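Long-range contacts in uncharacterized protein (Pectobacterium atrosepticum, PDB 3ESI), which is of unknown function but carries an ApeI dehydratase-like domain of the hotdog superfamily and so probably acts on acyl thioesters: residues A[18-23]-A[86-91]; A[23-28]-A[81-86]; A[68-73]-A[116-121]. One frame throughout, in Å; residues are numbered along the deposited sequence.

Contact 1. Residues A[18-23]-A[86-91]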
# COMPACT_ATOMS: atom_id res chain seq x y z
N SER A 18 10.82 -14.36 29.39
CA SER A 18 10.84 -15.63 28.67
C SER A 18 11.33 -15.36 27.25
O SER A 18 11.22 -14.25 26.76
CB SER A 18 9.45 -16.25 28.61
OG SER A 18 9.04 -16.69 29.88
N GLN A 19 11.88 -16.38 26.60
CA GLN A 19 12.39 -16.21 25.25
C GLN A 19 12.17 -17.44 24.39
O GLN A 19 12.22 -18.58 24.88
CB GLN A 19 13.88 -15.87 25.26
CG GLN A 19 14.21 -14.58 26.00
CD GLN A 19 15.54 -14.64 26.76
OE1 GLN A 19 16.62 -14.49 26.18
NE2 GLN A 19 15.46 -14.86 28.08
N VAL A 20 11.90 -17.21 23.12
CA VAL A 20 11.71 -18.28 22.17
C VAL A 20 12.29 -17.78 20.85
O VAL A 20 12.08 -16.62 20.47
CB VAL A 20 10.22 -18.65 21.99
CG1 VAL A 20 9.45 -17.50 21.34
CG2 VAL A 20 10.11 -19.92 21.15
N GLU A 21 13.04 -18.63 20.19
CA GLU A 21 13.64 -18.27 18.93
C GLU A 21 13.11 -19.19 17.86
O GLU A 21 13.12 -20.41 18.02
CB GLU A 21 15.16 -18.40 19.01
CG GLU A 21 15.85 -17.96 17.73
CD GLU A 21 17.35 -17.92 17.88
OE1 GLU A 21 17.82 -17.55 18.98
OE2 GLU A 21 18.05 -18.25 16.90
N LEU A 22 12.62 -18.61 16.77
CA LEU A 22 12.11 -19.42 15.68
C LEU A 22 12.85 -19.14 14.40
O LEU A 22 13.36 -18.04 14.19
CB LEU A 22 10.62 -19.16 15.45
CG LEU A 22 9.64 -19.68 16.49
CD1 LEU A 22 9.78 -18.89 17.78
CD2 LEU A 22 8.24 -19.54 15.95
N MET A 23 12.93 -20.15 13.55
CA MET A 23 13.54 -19.96 12.24
C MET A 23 12.31 -20.14 11.38
O MET A 23 11.62 -21.15 11.48
CB MET A 23 14.59 -21.04 11.94
CG MET A 23 15.37 -20.79 10.65
SD MET A 23 16.82 -21.86 10.42
CE MET A 23 18.06 -20.92 11.45
N LEU A 86 13.30 -15.25 14.29
CA LEU A 86 12.38 -14.44 15.06
C LEU A 86 12.67 -14.66 16.54
O LEU A 86 12.58 -15.78 17.04
CB LEU A 86 10.93 -14.86 14.77
CG LEU A 86 9.92 -14.16 15.69
CD1 LEU A 86 9.99 -12.66 15.44
CD2 LEU A 86 8.49 -14.66 15.45
N VAL A 87 13.03 -13.58 17.23
CA VAL A 87 13.29 -13.66 18.66
C VAL A 87 12.20 -12.89 19.41
O VAL A 87 11.96 -11.71 19.13
CB VAL A 87 14.68 -13.03 19.03
CG1 VAL A 87 14.92 -13.13 20.53
CG2 VAL A 87 15.80 -13.74 18.28
N LEU A 88 11.54 -13.58 20.35
CA LEU A 88 10.48 -13.00 21.17
C LEU A 88 10.89 -13.05 22.65
O LEU A 88 11.25 -14.12 23.15
CB LEU A 88 9.19 -13.81 21.04
CG LEU A 88 8.19 -13.57 19.91
CD1 LEU A 88 8.91 -13.30 18.61
CD2 LEU A 88 7.29 -14.80 19.79
N ILE A 89 10.83 -11.90 23.33
CA ILE A 89 11.17 -11.82 24.75
C ILE A 89 9.98 -11.23 25.51
O ILE A 89 9.53 -10.12 25.20
CB ILE A 89 12.39 -10.90 24.98
CG1 ILE A 89 13.62 -11.46 24.26
CG2 ILE A 89 12.66 -10.78 26.48
CD1 ILE A 89 14.80 -10.51 24.20
N TRP A 90 9.45 -11.96 26.48
CA TRP A 90 8.31 -11.46 27.23
C TRP A 90 8.54 -11.25 28.71
O TRP A 90 8.86 -12.19 29.44
CB TRP A 90 7.09 -12.37 27.07
CG TRP A 90 5.87 -11.80 27.74
CD1 TRP A 90 5.34 -10.55 27.56
CD2 TRP A 90 5.03 -12.45 28.70
NE1 TRP A 90 4.22 -10.39 28.34
CE2 TRP A 90 4.01 -11.54 29.05
CE3 TRP A 90 5.05 -13.72 29.29
CZ2 TRP A 90 3.01 -11.86 29.97
CZ3 TRP A 90 4.06 -14.04 30.20
CH2 TRP A 90 3.05 -13.11 30.54
N HIS A 91 8.34 -10.01 29.14
CA HIS A 91 8.51 -9.61 30.53
C HIS A 91 7.12 -9.38 31.14
O HIS A 91 6.57 -8.29 31.04
CB HIS A 91 9.33 -8.32 30.58
CG HIS A 91 9.84 -7.96 31.94
ND1 HIS A 91 10.89 -7.08 32.13
CD2 HIS A 91 9.44 -8.35 33.17
CE1 HIS A 91 11.11 -6.95 33.43
NE2 HIS A 91 10.25 -7.71 34.08

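Contact 2. Residues A[23-28]-A[81-86]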
# COMPACT_ATOMS: atom_id res chain seq x y z
N MET A 23 12.93 -20.15 13.55
CA MET A 23 13.54 -19.96 12.24
C MET A 23 12.31 -20.14 11.38
O MET A 23 11.62 -21.15 11.48
CB MET A 23 14.59 -21.04 11.94
CG MET A 23 15.37 -20.79 10.65
SD MET A 23 16.82 -21.86 10.42
CE MET A 23 18.06 -20.92 11.45
N LEU A 24 12.01 -19.14 10.56
CA LEU A 24 10.82 -19.18 9.71
C LEU A 24 11.16 -18.98 8.24
O LEU A 24 12.16 -18.35 7.88
CB LEU A 24 9.82 -18.09 10.15
CG LEU A 24 9.62 -17.92 11.65
CD1 LEU A 24 8.79 -16.69 11.92
CD2 LEU A 24 8.96 -19.14 12.23
N GLN A 25 10.32 -19.54 7.37
CA GLN A 25 10.54 -19.39 5.95
C GLN A 25 9.35 -18.64 5.39
O GLN A 25 8.19 -19.02 5.63
CB GLN A 25 10.68 -20.77 5.28
CG GLN A 25 10.83 -20.74 3.76
CD GLN A 25 12.16 -20.16 3.28
OE1 GLN A 25 13.14 -20.06 4.04
NE2 GLN A 25 12.21 -19.78 1.99
N VAL A 26 9.64 -17.56 4.66
CA VAL A 26 8.60 -16.75 4.06
C VAL A 26 8.25 -17.38 2.71
O VAL A 26 8.92 -17.16 1.71
CB VAL A 26 9.08 -15.31 3.86
CG1 VAL A 26 8.02 -14.50 3.13
CG2 VAL A 26 9.40 -14.70 5.20
N ASP A 27 7.18 -18.15 2.71
CA ASP A 27 6.70 -18.86 1.54
C ASP A 27 6.21 -17.96 0.40
O ASP A 27 5.28 -17.18 0.57
CB ASP A 27 5.57 -19.78 1.97
CG ASP A 27 5.31 -20.88 0.98
OD1 ASP A 27 4.31 -21.60 1.16
OD2 ASP A 27 6.11 -21.02 0.02
N PRO A 28 6.82 -18.09 -0.79
CA PRO A 28 6.48 -17.32 -1.99
C PRO A 28 5.02 -17.45 -2.38
O PRO A 28 4.51 -16.64 -3.14
CB PRO A 28 7.38 -17.93 -3.07
CG PRO A 28 8.58 -18.38 -2.28
CD PRO A 28 7.95 -19.01 -1.06
N GLY A 81 10.34 -15.90 -0.09
CA GLY A 81 11.41 -16.88 -0.15
C GLY A 81 12.57 -16.69 0.82
O GLY A 81 13.54 -17.43 0.75
N LYS A 82 12.49 -15.71 1.73
CA LYS A 82 13.58 -15.47 2.68
C LYS A 82 13.46 -16.30 3.94
O LYS A 82 12.37 -16.71 4.34
CB LYS A 82 13.63 -14.00 3.08
CG LYS A 82 14.02 -13.06 1.96
CD LYS A 82 15.38 -13.41 1.40
CE LYS A 82 15.73 -12.52 0.22
NZ LYS A 82 17.05 -12.86 -0.35
N THR A 83 14.61 -16.55 4.57
CA THR A 83 14.65 -17.31 5.82
C THR A 83 14.84 -16.29 6.93
O THR A 83 15.70 -15.41 6.84
CB THR A 83 15.82 -18.33 5.80
OG1 THR A 83 15.60 -19.26 4.74
CG2 THR A 83 15.90 -19.09 7.12
N LEU A 84 14.02 -16.39 7.97
CA LEU A 84 14.07 -15.43 9.07
C LEU A 84 14.27 -16.02 10.46
O LEU A 84 13.80 -17.13 10.76
CB LEU A 84 12.77 -14.61 9.13
CG LEU A 84 12.21 -13.90 7.90
CD1 LEU A 84 10.84 -13.28 8.26
CD2 LEU A 84 13.19 -12.84 7.42
N ARG A 85 14.95 -15.27 11.31
CA ARG A 85 15.11 -15.66 12.70
C ARG A 85 14.16 -14.70 13.44
O ARG A 85 14.18 -13.49 13.21
CB ARG A 85 16.55 -15.45 13.20
CG ARG A 85 16.78 -16.06 14.58
CD ARG A 85 17.97 -15.44 15.32
NE ARG A 85 19.23 -15.53 14.58
CZ ARG A 85 19.85 -16.67 14.25
NH1 ARG A 85 19.34 -17.85 14.58
NH2 ARG A 85 20.99 -16.62 13.57
N LEU A 86 13.30 -15.25 14.29
CA LEU A 86 12.38 -14.44 15.06
C LEU A 86 12.67 -14.66 16.54
O LEU A 86 12.58 -15.78 17.04
CB LEU A 86 10.93 -14.86 14.77
CG LEU A 86 9.92 -14.16 15.69
CD1 LEU A 86 9.99 -12.66 15.44
CD2 LEU A 86 8.49 -14.66 15.45

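Contact 3. Residues A[68-73]-A[116-121]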
# COMPACT_ATOMS: atom_id res chain seq x y z
N SER A 68 -1.49 -2.64 22.69
CA SER A 68 -0.96 -1.59 21.82
C SER A 68 0.49 -1.78 21.41
O SER A 68 1.24 -2.55 22.02
CB SER A 68 -1.09 -0.22 22.50
OG SER A 68 -0.18 -0.11 23.58
N ILE A 69 0.87 -1.05 20.37
CA ILE A 69 2.22 -1.07 19.82
C ILE A 69 2.99 0.09 20.44
O ILE A 69 2.75 1.24 20.10
CB ILE A 69 2.19 -0.88 18.27
CG1 ILE A 69 1.19 0.24 17.89
CG2 ILE A 69 1.84 -2.18 17.57
CD1 ILE A 69 -0.34 -0.03 18.19
N GLU A 70 3.91 -0.20 21.36
CA GLU A 70 4.67 0.88 21.96
C GLU A 70 5.60 1.49 20.92
O GLU A 70 5.78 2.70 20.88
CB GLU A 70 5.46 0.39 23.18
CG GLU A 70 6.29 1.49 23.86
CD GLU A 70 6.62 1.19 25.33
OE1 GLU A 70 7.55 1.84 25.87
OE2 GLU A 70 5.93 0.34 25.94
N ASN A 71 6.18 0.64 20.07
CA ASN A 71 7.06 1.12 19.01
C ASN A 71 7.48 0.01 18.06
O ASN A 71 7.78 -1.10 18.49
CB ASN A 71 8.31 1.80 19.60
CG ASN A 71 9.02 0.94 20.63
OD1 ASN A 71 9.49 -0.15 20.32
ND2 ASN A 71 9.11 1.44 21.86
N ILE A 72 7.45 0.31 16.77
CA ILE A 72 7.84 -0.65 15.74
C ILE A 72 8.85 0.06 14.86
O ILE A 72 8.84 1.28 14.76
CB ILE A 72 6.64 -1.07 14.87
CG1 ILE A 72 5.43 -1.36 15.75
CG2 ILE A 72 6.99 -2.32 14.07
CD1 ILE A 72 4.22 -1.90 14.99
N LYS A 73 9.71 -0.70 14.21
CA LYS A 73 10.73 -0.12 13.36
C LYS A 73 11.09 -1.09 12.24
O LYS A 73 11.62 -2.18 12.48
CB LYS A 73 11.95 0.21 14.22
CG LYS A 73 13.15 0.80 13.50
CD LYS A 73 14.31 0.91 14.50
CE LYS A 73 15.66 1.21 13.83
NZ LYS A 73 16.80 1.06 14.80
N LYS A 116 8.41 -3.07 20.34
CA LYS A 116 7.89 -3.40 21.66
C LYS A 116 6.38 -3.28 21.63
O LYS A 116 5.83 -2.31 21.14
CB LYS A 116 8.48 -2.48 22.74
CG LYS A 116 7.83 -2.67 24.11
CD LYS A 116 8.76 -2.24 25.26
CE LYS A 116 9.27 -0.82 25.08
NZ LYS A 116 10.13 -0.41 26.22
N ILE A 117 5.71 -4.29 22.16
CA ILE A 117 4.27 -4.32 22.18
C ILE A 117 3.78 -4.50 23.62
O ILE A 117 4.42 -5.20 24.41
CB ILE A 117 3.77 -5.50 21.32
CG1 ILE A 117 4.23 -5.28 19.87
CG2 ILE A 117 2.26 -5.63 21.41
CD1 ILE A 117 3.95 -6.46 18.98
N LYS A 118 2.68 -3.84 23.96
CA LYS A 118 2.12 -3.96 25.30
C LYS A 118 0.99 -4.96 25.18
O LYS A 118 0.23 -4.91 24.21
CB LYS A 118 1.56 -2.61 25.78
CG LYS A 118 2.57 -1.46 25.81
CD LYS A 118 3.64 -1.62 26.90
CE LYS A 118 3.03 -1.61 28.30
NZ LYS A 118 4.07 -1.78 29.34
N LEU A 119 0.89 -5.89 26.13
CA LEU A 119 -0.18 -6.89 26.13
C LEU A 119 -1.01 -6.73 27.41
O LEU A 119 -0.58 -6.08 28.36
CB LEU A 119 0.40 -8.31 26.07
CG LEU A 119 1.37 -8.69 24.94
CD1 LEU A 119 1.66 -10.19 25.03
CD2 LEU A 119 0.79 -8.34 23.57
N THR A 120 -2.21 -7.31 27.43
CA THR A 120 -3.07 -7.21 28.61
C THR A 120 -3.73 -8.55 28.91
O THR A 120 -3.98 -9.35 28.01
CB THR A 120 -4.22 -6.18 28.41
OG1 THR A 120 -3.68 -4.95 27.91
CG2 THR A 120 -4.91 -5.88 29.74
N PRO A 121 -4.02 -8.82 30.20
CA PRO A 121 -4.67 -10.08 30.55
C PRO A 121 -5.96 -10.23 29.75
O PRO A 121 -6.63 -9.24 29.46
CB PRO A 121 -4.92 -9.92 32.04
CG PRO A 121 -3.73 -9.13 32.48
CD PRO A 121 -3.61 -8.08 31.41

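Contact 1. Residues A[18-23]-A[86-91]
Six backbone hydrogen bonds join residues 18-23 to residues 86-91 as antiparallel neighbours. The pairs Ser18-Trp90, Val20-Leu88 and Leu22-Leu86 each exchange two N-H...O bonds. The shortest are at the last pair, where Leu22 N lies 2.8 Å from Leu86 O and Leu86 N lies 2.8 Å from Leu22 O, both donors in the plane of the carbonyl they address. At Val20-Leu88 the bonds are longer, and Leu88 N meets Val20 O at 3.1 Å almost along the C=O axis. Trp90 N sits on a lone pair of Ser18 O, whereas Ser18 N approaches Trp90 O from 31° above the carbonyl plane. Between these rungs the non-hydrogen-bonded pairs bring CA-H groups onto carbonyls, as where Gln19 CA comes within 3.2 Å of Leu88 O.

On the face carrying Gln19, Glu21, Val87 and Ile89, the polar chains use their aliphatic parts. Gln19 CG runs beside Ile89 CG1, 3.6 Å away, both chains pointing the same way. Glu21 is extended, CG anti to the backbone N, and its OE2 forms a salt bridge with Arg85.

The other face is apolar along Val20, Leu22, Leu86 and Leu88; Ser18 and Trp90 lie at its far end, where Trp90 meets Trp64 edge-to-face. Val20 CG1 touches Leu88 CB at 3.7 Å. Tyr55 and Ala56 of helix 45-59 cover Leu88, Tyr55 also covers Leu22, and Val59 meets Val20. The six bonds thus satisfy the inward backbone groups, while Gln19 and Glu21 turn theirs to Lys12 and His9; the four apolar chains are left buried, mostly against helix 45-59, and the mixed chains partly exposed on the reverse face.

Contact 2. Residues A[23-28]-A[81-86]
From its CB on the sheet face shared with Met23 and Thr83, the side chain of Gln25 ties the start of the partner strand to Gly81 in the loop before it. CG stands anti to the backbone N (chi1 177°), and a bend at chi2 (69°) then turns the amide over residues 81-83. CD comes to 3.6 Å from Lys82 O. Beyond it the amide divides its work. OE1 accepts the hydroxyl proton of Thr83 OG1 at 2.7 Å, with the donor in the carbonyl plane, while NE2 gives a weak, bent bond to Gly81 O at 3.0 Å. The OE1 bond, seconded by the weak one from NE2, would set the rotation of the flat group. Thr83 presents OG1 from beside its backbone N, which leaves CG2 to touch Met23 CG.

One residue further along, Leu24 and Leu84 exchange a nearly straight pair of backbone bonds, Leu24 N to Leu84 O measuring 2.7 Å. Past the regular strands the pairing carries on: Val26 N points almost along the C=O axis of Lys82, and Val26 O receives Gly81 N at 2.6 Å. At the phi of Gly81 (87°) a CB would jam against the preceding carbonyl O, which accounts for glycine here; its backbone packs on Pro28 CG.

On the opposite face Val26 CG2 meets Leu84 CD1 at 3.7 Å, the chains crossing obliquely, and Leu24 CD1 rests on Leu86 CB at 4.0 Å. Phe33 and Ile78 close over Val26, and Tyr55 of helix 45-59 over Leu24. Lys82 carries its charge away to a salt bridge with Glu105. Such a twisted, still paired end of two antiparallel strands, its apolar side turned toward one long helix, is consistent with the hotdog fold, in which a curved sheet wraps a central helix.

Contact 3. Residues A[68-73]-A[116-121]
Two flat groups, the carboxylate of Glu70 and the amide of Asn71, flank the side chain of Lys116. Lys116 CE sits over one face of the carboxylate, 3.3 Å from Glu70 CD, and its NZ forms a long salt bridge of 3.4 Å to Glu70 OE1. Lys118 CD comes up at the edge, close to the carboxylate plane, 3.2 Å from Glu70 OE2. The Asn71 amide, with CG held in the crowded position between N and carbonyl carbon (chi1 52°), comes obliquely to the start of residues 116-121: OD1 accepts a weak bond from Lys116 N, and ND2 lies near Lys116 CE.

The backbone explains why both residues crowd one lysine. Lys116 O takes Asn71 N at 3.2 Å and, weakly, Glu70 N, so the register slips by one residue. This is a classic beta bulge, with Glu70 in a helix-like conformation (psi -39°) where strand 64-74 turns a corner in the hotdog sheet. Lys116 N also gives a stronger 2.8 Å bond to Asn71 O.

Before the bulge, Lys118 N reaches Ser68 O at 2.7 Å nearly along the C=O axis, and Ile117 CG2 lies 3.3 Å from the same oxygen. Ile117 is buried against Leu49 and Met53 of helix 45-59, whereas Ile69 and Ile72 pack on His36 and Phe37 of the second subunit. Lys118 NZ extends past Glu70 to bond Lys94 O.

Overall arrangement
Contacts 1 and 2 are successive lengths of one strand pair, 17-25 with 83-91, sharing Met23 and Leu86 and stitched together by the Glu21-Arg85 salt bridge. Both are partly buried, each with four buried residues. Contact 3 joins other strands of the same sheet, 64-74 and 108-121, and lies largely at the surface. Regular backbone rungs dominate contact 1, amide and hydroxyl bonds reinforce the end of the pair in contact 2, and a bulge with charged side chains marks contact 3, which alone meets the second subunit. Contact 3 touches contact 1 through Trp90 and Leu119, while its centre is about 23 Å from that of contact 2.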